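Local coordinates for beta 1-3 glucanase (Clostridium beijerinckii NCIMB 8052, PDB 5H4E), which probably hydrolyses the beta-1,3-linkages of beta-glucan chains, as a glucanase of glycoside hydrolase family 64, at residues 225-231 / 276-282; 304-309 / 349-354; 257-261 / 272-276. One frame throughout, in Å; residues are numbered along the deposited sequence.

Overall arrangement
Contacts 1 and 3 lie toward the outside of the chain and are only partly buried, whereas contact 2 is buried, its centre about 12 Å from the centre of the chain. Contact 3 is nested within the loop closed by contact 1; the two share Lys-276, at the exit from strand 271-273 toward helix 279-284. Contact 1 meets contact 2 directly, Val-282 O lying 2.9 Å from Asn-308 ND2. The chemistry follows the location: contact 3 is backbone pairing at the edge of a four-stranded antiparallel sheet, contact 1 joins an apolar patch to a threonine–aspartate hydrogen-bond relay, and contact 2 closes around a buried arginine–aspartate salt bridge, where helix 294-309 meets a loop leading to strand 361-363.

Contact 1: 225-231 / 276-282; sequences YFDSYIN and KPSTQEV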
loop_
_atom_site.group_PDB
_atom_site.type_symbol
_atom_site.label_atom_id
_atom_site.label_comp_id
_atom_site.label_asym_id
_atom_site.label_seq_id
_atom_site.Cartn_x
_atom_site.Cartn_y
_atom_site.Cartn_z
ATOM N N TYR A 225 5.759 -5.869 -20.106
ATOM C CA TYR A 225 5.825 -4.425 -20.329
ATOM C C TYR A 225 7.210 -3.830 -20.041
ATOM O O TYR A 225 7.684 -2.975 -20.779
ATOM C CB TYR A 225 4.759 -3.721 -19.479
ATOM C CG TYR A 225 4.737 -2.207 -19.616
ATOM C CD1 TYR A 225 4.387 -1.598 -20.813
ATOM C CD2 TYR A 225 5.046 -1.393 -18.531
ATOM C CE1 TYR A 225 4.372 -0.206 -20.939
ATOM C CE2 TYR A 225 5.026 -0.014 -18.644
ATOM C CZ TYR A 225 4.693 0.571 -19.836
ATOM O OH TYR A 225 4.685 1.943 -19.925
ATOM N N PHE A 226 7.870 -4.286 -18.984
ATOM C CA PHE A 226 9.149 -3.691 -18.609
ATOM C C PHE A 226 10.374 -4.415 -19.169
ATOM O O PHE A 226 11.491 -3.972 -18.957
ATOM C CB PHE A 226 9.285 -3.630 -17.091
ATOM C CG PHE A 226 8.667 -2.402 -16.468
ATOM C CD1 PHE A 226 9.342 -1.190 -16.477
ATOM C CD2 PHE A 226 7.428 -2.471 -15.850
ATOM C CE1 PHE A 226 8.784 -0.058 -15.894
ATOM C CE2 PHE A 226 6.867 -1.343 -15.278
ATOM C CZ PHE A 226 7.545 -0.136 -15.304
ATOM N N ASP A 227 10.159 -5.523 -19.870
ATOM C CA ASP A 227 11.245 -6.449 -20.210
ATOM C C ASP A 227 12.400 -5.834 -21.013
ATOM O O ASP A 227 13.565 -6.028 -20.670
ATOM C CB ASP A 227 10.688 -7.641 -20.987
ATOM C CG ASP A 227 9.939 -8.618 -20.100
ATOM O OD1 ASP A 227 9.485 -8.210 -19.009
ATOM O OD2 ASP A 227 9.824 -9.796 -20.494
ATOM N N SER A 228 12.079 -5.132 -22.089
ATOM C CA SER A 228 13.131 -4.565 -22.928
ATOM C C SER A 228 13.960 -3.538 -22.151
ATOM O O SER A 228 15.187 -3.480 -22.300
ATOM C CB SER A 228 12.551 -3.928 -24.179
ATOM O OG SER A 228 13.597 -3.291 -24.905
ATOM N N TYR A 229 13.288 -2.751 -21.310
ATOM C CA TYR A 229 13.960 -1.717 -20.513
ATOM C C TYR A 229 14.861 -2.394 -19.503
ATOM O O TYR A 229 16.020 -2.013 -19.345
ATOM C CB TYR A 229 12.927 -0.801 -19.835
ATOM C CG TYR A 229 13.463 0.296 -18.914
ATOM C CD1 TYR A 229 14.507 1.135 -19.307
ATOM C CD2 TYR A 229 12.892 0.510 -17.660
ATOM C CE1 TYR A 229 14.974 2.146 -18.470
ATOM C CE2 TYR A 229 13.355 1.522 -16.815
ATOM C CZ TYR A 229 14.397 2.338 -17.232
ATOM O OH TYR A 229 14.877 3.341 -16.407
ATOM N N ILE A 230 14.340 -3.422 -18.836
ATOM C CA ILE A 230 15.143 -4.200 -17.898
ATOM C C ILE A 230 16.390 -4.756 -18.585
ATOM O O ILE A 230 17.494 -4.650 -18.056
ATOM C CB ILE A 230 14.315 -5.360 -17.280
ATOM C CG1 ILE A 230 13.308 -4.802 -16.272
ATOM C CG2 ILE A 230 15.217 -6.352 -16.576
ATOM C CD1 ILE A 230 12.164 -5.738 -16.000
ATOM N N ASN A 231 16.196 -5.327 -19.770
ATOM C CA ASN A 231 17.295 -5.860 -20.572
ATOM C C ASN A 231 18.341 -4.793 -20.891
ATOM O O ASN A 231 19.538 -5.033 -20.704
ATOM C CB ASN A 231 16.766 -6.482 -21.872
ATOM C CG ASN A 231 16.071 -7.826 -21.641
ATOM O OD1 ASN A 231 16.399 -8.542 -20.705
ATOM N ND2 ASN A 231 15.119 -8.168 -22.507
ATOM N N LYS A 276 17.921 -11.106 -12.616
ATOM C CA LYS A 276 17.346 -10.024 -13.394
ATOM C C LYS A 276 15.827 -10.039 -13.218
ATOM O O LYS A 276 15.191 -11.081 -13.411
ATOM C CB LYS A 276 17.732 -10.165 -14.862
ATOM C CG LYS A 276 17.057 -9.172 -15.769
ATOM C CD LYS A 276 17.633 -9.204 -17.177
ATOM C CE LYS A 276 17.282 -10.482 -17.898
ATOM N NZ LYS A 276 17.873 -10.477 -19.263
ATOM N N PRO A 277 15.240 -8.891 -12.834
ATOM C CA PRO A 277 13.812 -8.879 -12.467
ATOM C C PRO A 277 12.849 -9.094 -13.637
ATOM O O PRO A 277 13.147 -8.726 -14.774
ATOM C CB PRO A 277 13.616 -7.480 -11.867
ATOM C CG PRO A 277 14.671 -6.641 -12.508
ATOM C CD PRO A 277 15.860 -7.557 -12.715
ATOM N N SER A 278 11.702 -9.703 -13.348
ATOM C CA SER A 278 10.602 -9.741 -14.291
ATOM C C SER A 278 9.838 -8.428 -14.229
ATOM O O SER A 278 10.077 -7.597 -13.341
ATOM C CB SER A 278 9.655 -10.895 -13.974
ATOM O OG SER A 278 9.097 -10.707 -12.680
ATOM N N THR A 279 8.910 -8.263 -15.157
ATOM C CA THR A 279 7.983 -7.141 -15.131
ATOM C C THR A 279 7.167 -7.160 -13.834
ATOM O O THR A 279 6.906 -6.110 -13.238
ATOM C CB THR A 279 7.070 -7.163 -16.389
ATOM O OG1 THR A 279 7.803 -6.637 -17.506
ATOM C CG2 THR A 279 5.813 -6.322 -16.207
ATOM N N GLN A 280 6.797 -8.356 -13.379
ATOM C CA GLN A 280 5.987 -8.471 -12.166
ATOM C C GLN A 280 6.801 -8.078 -10.944
ATOM O O GLN A 280 6.288 -7.447 -10.036
ATOM C CB GLN A 280 5.437 -9.891 -11.989
ATOM C CG GLN A 280 4.376 -10.278 -13.012
ATOM C CD GLN A 280 4.947 -10.439 -14.402
ATOM O OE1 GLN A 280 5.948 -11.136 -14.595
ATOM N NE2 GLN A 280 4.338 -9.774 -15.374
ATOM N N GLU A 281 8.079 -8.440 -10.921
ATOM C CA GLU A 281 8.904 -8.105 -9.775
ATOM C C GLU A 281 9.133 -6.598 -9.668
ATOM O O GLU A 281 9.226 -6.054 -8.564
ATOM C CB GLU A 281 10.234 -8.855 -9.840
ATOM C CG GLU A 281 10.074 -10.296 -9.385
ATOM C CD GLU A 281 11.266 -11.176 -9.694
ATOM O OE1 GLU A 281 11.988 -10.897 -10.674
ATOM O OE2 GLU A 281 11.476 -12.163 -8.954
ATOM N N VAL A 282 9.227 -5.923 -10.809
ATOM C CA VAL A 282 9.319 -4.462 -10.798
ATOM C C VAL A 282 8.042 -3.857 -10.213
ATOM O O VAL A 282 8.085 -3.062 -9.267
ATOM C CB VAL A 282 9.577 -3.911 -12.215
ATOM C CG1 VAL A 282 9.302 -2.391 -12.294
ATOM C CG2 VAL A 282 11.002 -4.229 -12.639
HETATM O O HOH W 1 8.891 -10.244 -17.261
#
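Ile-230 lays its side chain over the 276-282 segment, where the chain enters helix 279-284: CD1 reaches Pro-277 O at 3.4 Å and Val-282 CG2 at 3.9 Å, while CG2 rests 3.5 Å from Lys-276 CG and 4.1 Å from Pro-277 CD. Four residues earlier, just ahead of helix 227-236, Phe-226 continues this apolar patch. Its ring receives Val-282 CG1 over one face in a CH-pi contact, 3.9 Å from the centroid and 9° off the normal, and Thr-279 CG2 lies at the ring edge.

The polar half of Thr-279 is used as fully as its methyl. OG1 accepts from Phe-226 N (2.8 Å) and donates to Asp-227 OD1 (2.7 Å), so a single hydroxyl bridges the backbone and the acid at the start of helix 227-236. Water 1 adds a second link, donating to Asp-227 OD1 (2.7 Å) and accepting from Thr-279 N (2.9 Å). The contact thus joins the N-terminal ends of two helices. That of helix 279-284 is closed by a capping box, in which Ser-278 OG accepts from Glu-281 N (3.0 Å) and Glu-281 OE1 from Ser-278 N (2.9 Å). Asp-227 is further held through OD2 by His-224.

At the exposed margin the chi3 p bend of Lys-276 brings NZ to Asn-231 OD1, a 2.8 Å hydrogen bond, and the Lys-276 side chain also touches Tyr-234. On the buried side, Phe-307 of helix 294-309 packs against both Ile-230 and Val-282.

Contact 2: 304-309 / 349-354; sequences CAAFNR and FCYDDV
Residues 304-309 lie on helix 294-309; facing them, Phe-349 is extended (phi/psi -158/167) and leads into two overlapping type I turns, Phe-349 to Asp-352 and Tyr-351 to Val-354. CA atoms pair as Ala-305 with Tyr-351 (5.6 Å) and Asn-308 with Phe-349 (8.1 Å). Ala-305 CB, a bump on the helix, fits a hollow walled by Phe-349 CE2 (3.9 Å), Tyr-351 CB (4.2 Å) and Val-354 CB (3.8 Å). Phe-349, chi1 p, lays its ring over Asn-308 CB, 3.7 Å from the centroid in a CH-pi contact, with CE2 3.6 Å from Ala-305 CA. Cys-304, chi1 t, sets SG at the edge of the Tyr-351 ring, 3.5 Å from CD2, a sulfur-aromatic contact.

Arg-309 (chi1–chi3 m, t, t) extends past Phe-349 into the turns. NH2 forms a salt bridge with Asp-352 OD1 (2.9 Å), NH1 and NH2 each donate to Val-354 O at 3.1 Å, and water 2 joins NE (3.0 Å) to OD1 (2.7 Å). A buried arginine thus pins the double turn, while Asp-352 OD2 binds His-338 and Gly-348 N. The loop leads from helix 332-339 to strand 361-363, and Val-282 and Leu-283 of helix 279-284 meet the helix at Phe-307 and Asn-308.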
loop_
_atom_site.group_PDB
_atom_site.type_symbol
_atom_site.label_atom_id
_atom_site.label_comp_id
_atom_site.label_asym_id
_atom_site.label_seq_id
_atom_site.Cartn_x
_atom_site.Cartn_y
_atom_site.Cartn_z
ATOM N N CYS A 304 14.198 -0.998 -7.481
ATOM C CA CYS A 304 12.810 -1.217 -7.868
ATOM C C CYS A 304 12.093 0.107 -8.176
ATOM O O CYS A 304 11.431 0.250 -9.210
ATOM C CB CYS A 304 12.066 -1.973 -6.765
ATOM S SG CYS A 304 10.358 -2.353 -7.178
ATOM N N ALA A 305 12.227 1.069 -7.272
ATOM C CA ALA A 305 11.595 2.373 -7.457
ATOM C C ALA A 305 12.117 3.038 -8.725
ATOM O O ALA A 305 11.354 3.670 -9.453
ATOM C CB ALA A 305 11.835 3.268 -6.246
ATOM N N ALA A 306 13.411 2.882 -9.009
ATOM C CA ALA A 306 13.981 3.548 -10.188
ATOM C C ALA A 306 13.468 2.917 -11.488
ATOM O O ALA A 306 13.265 3.607 -12.501
ATOM C CB ALA A 306 15.511 3.510 -10.135
ATOM N N PHE A 307 13.240 1.609 -11.463
ATOM C CA PHE A 307 12.596 0.962 -12.599
ATOM C C PHE A 307 11.195 1.501 -12.803
ATOM O O PHE A 307 10.864 1.929 -13.907
ATOM C CB PHE A 307 12.571 -0.554 -12.431
ATOM C CG PHE A 307 13.794 -1.232 -12.980
ATOM C CD1 PHE A 307 14.059 -1.205 -14.341
ATOM C CD2 PHE A 307 14.679 -1.899 -12.140
ATOM C CE1 PHE A 307 15.193 -1.834 -14.861
ATOM C CE2 PHE A 307 15.820 -2.519 -12.660
ATOM C CZ PHE A 307 16.058 -2.490 -14.016
ATOM N N ASN A 308 10.375 1.519 -11.751
ATOM C CA ASN A 308 9.021 2.053 -11.886
ATOM C C ASN A 308 8.981 3.497 -12.384
ATOM O O ASN A 308 8.076 3.882 -13.138
ATOM C CB ASN A 308 8.276 1.973 -10.555
ATOM C CG ASN A 308 7.775 0.580 -10.271
ATOM O OD1 ASN A 308 6.737 0.171 -10.785
ATOM N ND2 ASN A 308 8.533 -0.172 -9.491
ATOM N N ARG A 309 9.965 4.283 -11.960
ATOM C CA ARG A 309 10.029 5.708 -12.288
ATOM C C ARG A 309 10.791 5.978 -13.590
ATOM O O ARG A 309 10.869 7.132 -14.033
ATOM C CB ARG A 309 10.678 6.481 -11.130
ATOM C CG ARG A 309 9.825 6.512 -9.853
ATOM C CD ARG A 309 10.640 6.926 -8.621
ATOM N NE ARG A 309 9.802 7.009 -7.425
ATOM C CZ ARG A 309 10.271 7.107 -6.182
ATOM N NH1 ARG A 309 11.585 7.112 -5.957
ATOM N NH2 ARG A 309 9.424 7.175 -5.157
ATOM N N PHE A 349 3.097 2.597 -5.801
ATOM C CA PHE A 349 3.645 1.245 -5.901
ATOM C C PHE A 349 4.436 0.993 -4.625
ATOM O O PHE A 349 4.711 1.939 -3.873
ATOM C CB PHE A 349 4.525 1.060 -7.155
ATOM C CG PHE A 349 5.750 1.937 -7.176
ATOM C CD1 PHE A 349 5.674 3.240 -7.643
ATOM C CD2 PHE A 349 6.975 1.459 -6.725
ATOM C CE1 PHE A 349 6.799 4.063 -7.659
ATOM C CE2 PHE A 349 8.095 2.278 -6.726
ATOM C CZ PHE A 349 8.004 3.584 -7.196
ATOM N N CYS A 350 4.790 -0.273 -4.398
ATOM C CA CYS A 350 5.377 -0.753 -3.139
ATOM C C CYS A 350 6.458 0.152 -2.555
ATOM O O CYS A 350 6.387 0.524 -1.386
ATOM C CB CYS A 350 5.959 -2.162 -3.342
ATOM S SG CYS A 350 6.658 -2.936 -1.850
ATOM N N TYR A 351 7.446 0.510 -3.372
ATOM C CA TYR A 351 8.608 1.253 -2.886
ATOM C C TYR A 351 8.563 2.755 -3.137
ATOM O O TYR A 351 9.612 3.403 -3.257
ATOM C CB TYR A 351 9.871 0.677 -3.520
ATOM C CG TYR A 351 10.290 -0.650 -2.926
ATOM C CD1 TYR A 351 10.653 -0.742 -1.594
ATOM C CD2 TYR A 351 10.339 -1.797 -3.702
ATOM C CE1 TYR A 351 11.058 -1.948 -1.039
ATOM C CE2 TYR A 351 10.743 -3.009 -3.162
ATOM C CZ TYR A 351 11.102 -3.076 -1.828
ATOM O OH TYR A 351 11.506 -4.275 -1.279
ATOM N N ASP A 352 7.358 3.316 -3.201
ATOM C CA ASP A 352 7.208 4.726 -3.521
ATOM C C ASP A 352 7.740 5.633 -2.410
ATOM O O ASP A 352 7.888 6.838 -2.615
ATOM C CB ASP A 352 5.741 5.058 -3.819
ATOM C CG ASP A 352 5.578 5.921 -5.074
ATOM O OD1 ASP A 352 6.545 6.624 -5.450
ATOM O OD2 ASP A 352 4.493 5.887 -5.694
ATOM N N ASP A 353 8.037 5.060 -1.243
ATOM C CA ASP A 353 8.586 5.850 -0.146
ATOM C C ASP A 353 10.093 6.087 -0.332
ATOM O O ASP A 353 10.718 6.826 0.440
ATOM C CB ASP A 353 8.280 5.195 1.216
ATOM C CG ASP A 353 8.820 3.782 1.338
ATOM O OD1 ASP A 353 8.821 3.031 0.335
ATOM O OD2 ASP A 353 9.241 3.424 2.457
ATOM N N VAL A 354 10.666 5.487 -1.377
ATOM C CA VAL A 354 12.052 5.801 -1.733
ATOM C C VAL A 354 12.148 7.295 -2.029
ATOM O O VAL A 354 11.428 7.803 -2.895
ATOM C CB VAL A 354 12.548 4.984 -2.928
ATOM C CG1 VAL A 354 13.882 5.523 -3.417
ATOM C CG2 VAL A 354 12.696 3.524 -2.525
HETATM O O HOH W 2 7.028 8.071 -7.718
#

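Contact 3: 257-261 / 272-276; sequences GNDFV and YIHGK
The two segments are the paired ends of an antiparallel beta hairpin, strands 259-264 and 271-273, with their touching parts running 150° apart. Gly-257 (phi/psi 66/-115) leads in from strand 249-256 through a tight connection, and Asn-258 (-111/0) follows it. Asn-258 O lies 3.0 Å from Gly-275 C, and Asn-258 ND2 is 4.3 Å from Lys-276 CB.

Asp-259 begins the strand opposite Gly-275, CA atoms 4.8 Å apart, so His-274 is passed over in the register. Asp-259, chi1 m, brings OD1 within 3.3 Å of Gly-275 N, a weak hydrogen bond, and OD2 to the edge of the Tyr-272 ring, 3.6 Å from CE1. Water 3 stands between Asp-259 OD2 (2.7 Å, weak) and His-274 ND1 (2.6 Å). Gly-275 has phi/psi of 110/177, where a CB would be jammed against the preceding carbonyl.

Phe-260 (-105/109) and Val-261 (-108/128) are extended. Phe-260 and Ile-273 form a hydrogen-bonded pair, Phe-260 N to Ile-273 O 3.0 Å and Ile-273 N to Phe-260 O 2.9 Å, with Phe-260 CB 4.0 Å from Ile-273 CB on the same face. Val-261 (chi1 t) and Tyr-272 (chi1 m) are the next, non-hydrogen-bonded pair, CA atoms 4.8 Å apart. On the face opposite Phe-260 and Ile-273, Val-261 CG1 sits over the Tyr-272 ring, 3.9 Å from its centroid in a CH-pi contact.

Strand 271-273 is outermost in the four-stranded sheet within this chain, while strand 249-256 pairs with 259-264 on its other side. Ile-273 packs on Lys-300 and Val-303 of helix 294-309, and the Phe-260 ring meets Tyr-234 of helix 227-236 edge-to-face.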
loop_
_atom_site.group_PDB
_atom_site.type_symbol
_atom_site.label_atom_id
_atom_site.label_comp_id
_atom_site.label_asym_id
_atom_site.label_seq_id
_atom_site.Cartn_x
_atom_site.Cartn_y
_atom_site.Cartn_z
ATOM N N GLY A 257 27.408 -11.220 -14.661
ATOM C CA GLY A 257 26.529 -12.303 -15.048
ATOM C C GLY A 257 25.088 -11.836 -15.005
ATOM O O GLY A 257 24.697 -10.948 -15.763
ATOM N N ASN A 258 24.297 -12.425 -14.111
ATOM C CA ASN A 258 22.887 -12.063 -13.983
ATOM C C ASN A 258 22.601 -11.331 -12.678
ATOM O O ASN A 258 21.456 -10.963 -12.401
ATOM C CB ASN A 258 22.003 -13.311 -14.077
ATOM C CG ASN A 258 20.987 -13.221 -15.201
ATOM O OD1 ASN A 258 21.216 -12.553 -16.216
ATOM N ND2 ASN A 258 19.848 -13.878 -15.018
ATOM N N ASP A 259 23.642 -11.145 -11.873
ATOM C CA ASP A 259 23.536 -10.450 -10.600
ATOM C C ASP A 259 23.874 -8.976 -10.723
ATOM O O ASP A 259 24.718 -8.599 -11.536
ATOM C CB ASP A 259 24.471 -11.065 -9.557
ATOM C CG ASP A 259 24.147 -12.507 -9.259
ATOM O OD1 ASP A 259 22.964 -12.892 -9.374
ATOM O OD2 ASP A 259 25.081 -13.247 -8.896
ATOM N N PHE A 260 23.238 -8.163 -9.883
ATOM C CA PHE A 260 23.580 -6.756 -9.748
ATOM C C PHE A 260 24.338 -6.633 -8.444
ATOM O O PHE A 260 23.747 -6.769 -7.375
ATOM C CB PHE A 260 22.333 -5.853 -9.728
ATOM C CG PHE A 260 22.493 -4.564 -10.505
ATOM C CD1 PHE A 260 21.595 -4.218 -11.504
ATOM C CD2 PHE A 260 23.599 -3.754 -10.296
ATOM C CE1 PHE A 260 21.750 -3.033 -12.210
ATOM C CE2 PHE A 260 23.778 -2.580 -11.015
ATOM C CZ PHE A 260 22.857 -2.220 -11.974
ATOM N N VAL A 261 25.644 -6.393 -8.529
ATOM C CA VAL A 261 26.517 -6.404 -7.354
ATOM C C VAL A 261 26.991 -5.012 -6.932
ATOM O O VAL A 261 27.532 -4.250 -7.738
ATOM C CB VAL A 261 27.759 -7.290 -7.612
ATOM C CG1 VAL A 261 28.366 -7.744 -6.298
ATOM C CG2 VAL A 261 27.378 -8.479 -8.489
ATOM N N TYR A 272 24.203 -8.007 -3.081
ATOM C CA TYR A 272 23.594 -8.591 -4.274
ATOM C C TYR A 272 22.099 -8.363 -4.468
ATOM O O TYR A 272 21.313 -8.515 -3.537
ATOM C CB TYR A 272 23.823 -10.103 -4.277
ATOM C CG TYR A 272 25.214 -10.511 -4.671
ATOM C CD1 TYR A 272 25.466 -11.041 -5.924
ATOM C CD2 TYR A 272 26.274 -10.365 -3.792
ATOM C CE1 TYR A 272 26.730 -11.413 -6.296
ATOM C CE2 TYR A 272 27.551 -10.736 -4.159
ATOM C CZ TYR A 272 27.769 -11.255 -5.415
ATOM O OH TYR A 272 29.037 -11.623 -5.789
ATOM N N ILE A 273 21.723 -8.028 -5.697
ATOM C CA ILE A 273 20.412 -8.401 -6.206
ATOM C C ILE A 273 20.644 -9.675 -7.016
ATOM O O ILE A 273 21.351 -9.664 -8.026
ATOM C CB ILE A 273 19.754 -7.323 -7.083
ATOM C CG1 ILE A 273 19.687 -5.983 -6.363
ATOM C CG2 ILE A 273 18.362 -7.754 -7.500
ATOM C CD1 ILE A 273 18.979 -4.925 -7.174
ATOM N N HIS A 274 20.081 -10.785 -6.552
ATOM C CA HIS A 274 20.273 -12.063 -7.225
ATOM C C HIS A 274 19.330 -12.266 -8.398
ATOM O O HIS A 274 18.186 -12.670 -8.232
ATOM C CB HIS A 274 20.121 -13.200 -6.213
ATOM C CG HIS A 274 21.140 -13.152 -5.121
ATOM N ND1 HIS A 274 22.405 -13.678 -5.263
ATOM C CD2 HIS A 274 21.096 -12.607 -3.883
ATOM C CE1 HIS A 274 23.093 -13.473 -4.154
ATOM N NE2 HIS A 274 22.322 -12.826 -3.301
ATOM N N GLY A 275 19.817 -11.977 -9.598
ATOM C CA GLY A 275 19.037 -12.190 -10.798
ATOM C C GLY A 275 18.577 -10.916 -11.479
ATOM O O GLY A 275 18.821 -9.797 -11.003
ATOM N N LYS A 276 17.921 -11.106 -12.616
ATOM C CA LYS A 276 17.346 -10.024 -13.394
ATOM C C LYS A 276 15.827 -10.039 -13.218
ATOM O O LYS A 276 15.191 -11.081 -13.411
ATOM C CB LYS A 276 17.732 -10.165 -14.862
ATOM C CG LYS A 276 17.057 -9.172 -15.769
ATOM C CD LYS A 276 17.633 -9.204 -17.177
ATOM C CE LYS A 276 17.282 -10.482 -17.898
ATOM N NZ LYS A 276 17.873 -10.477 -19.263
HETATM O O HOH W 3 23.509 -14.771 -7.319
#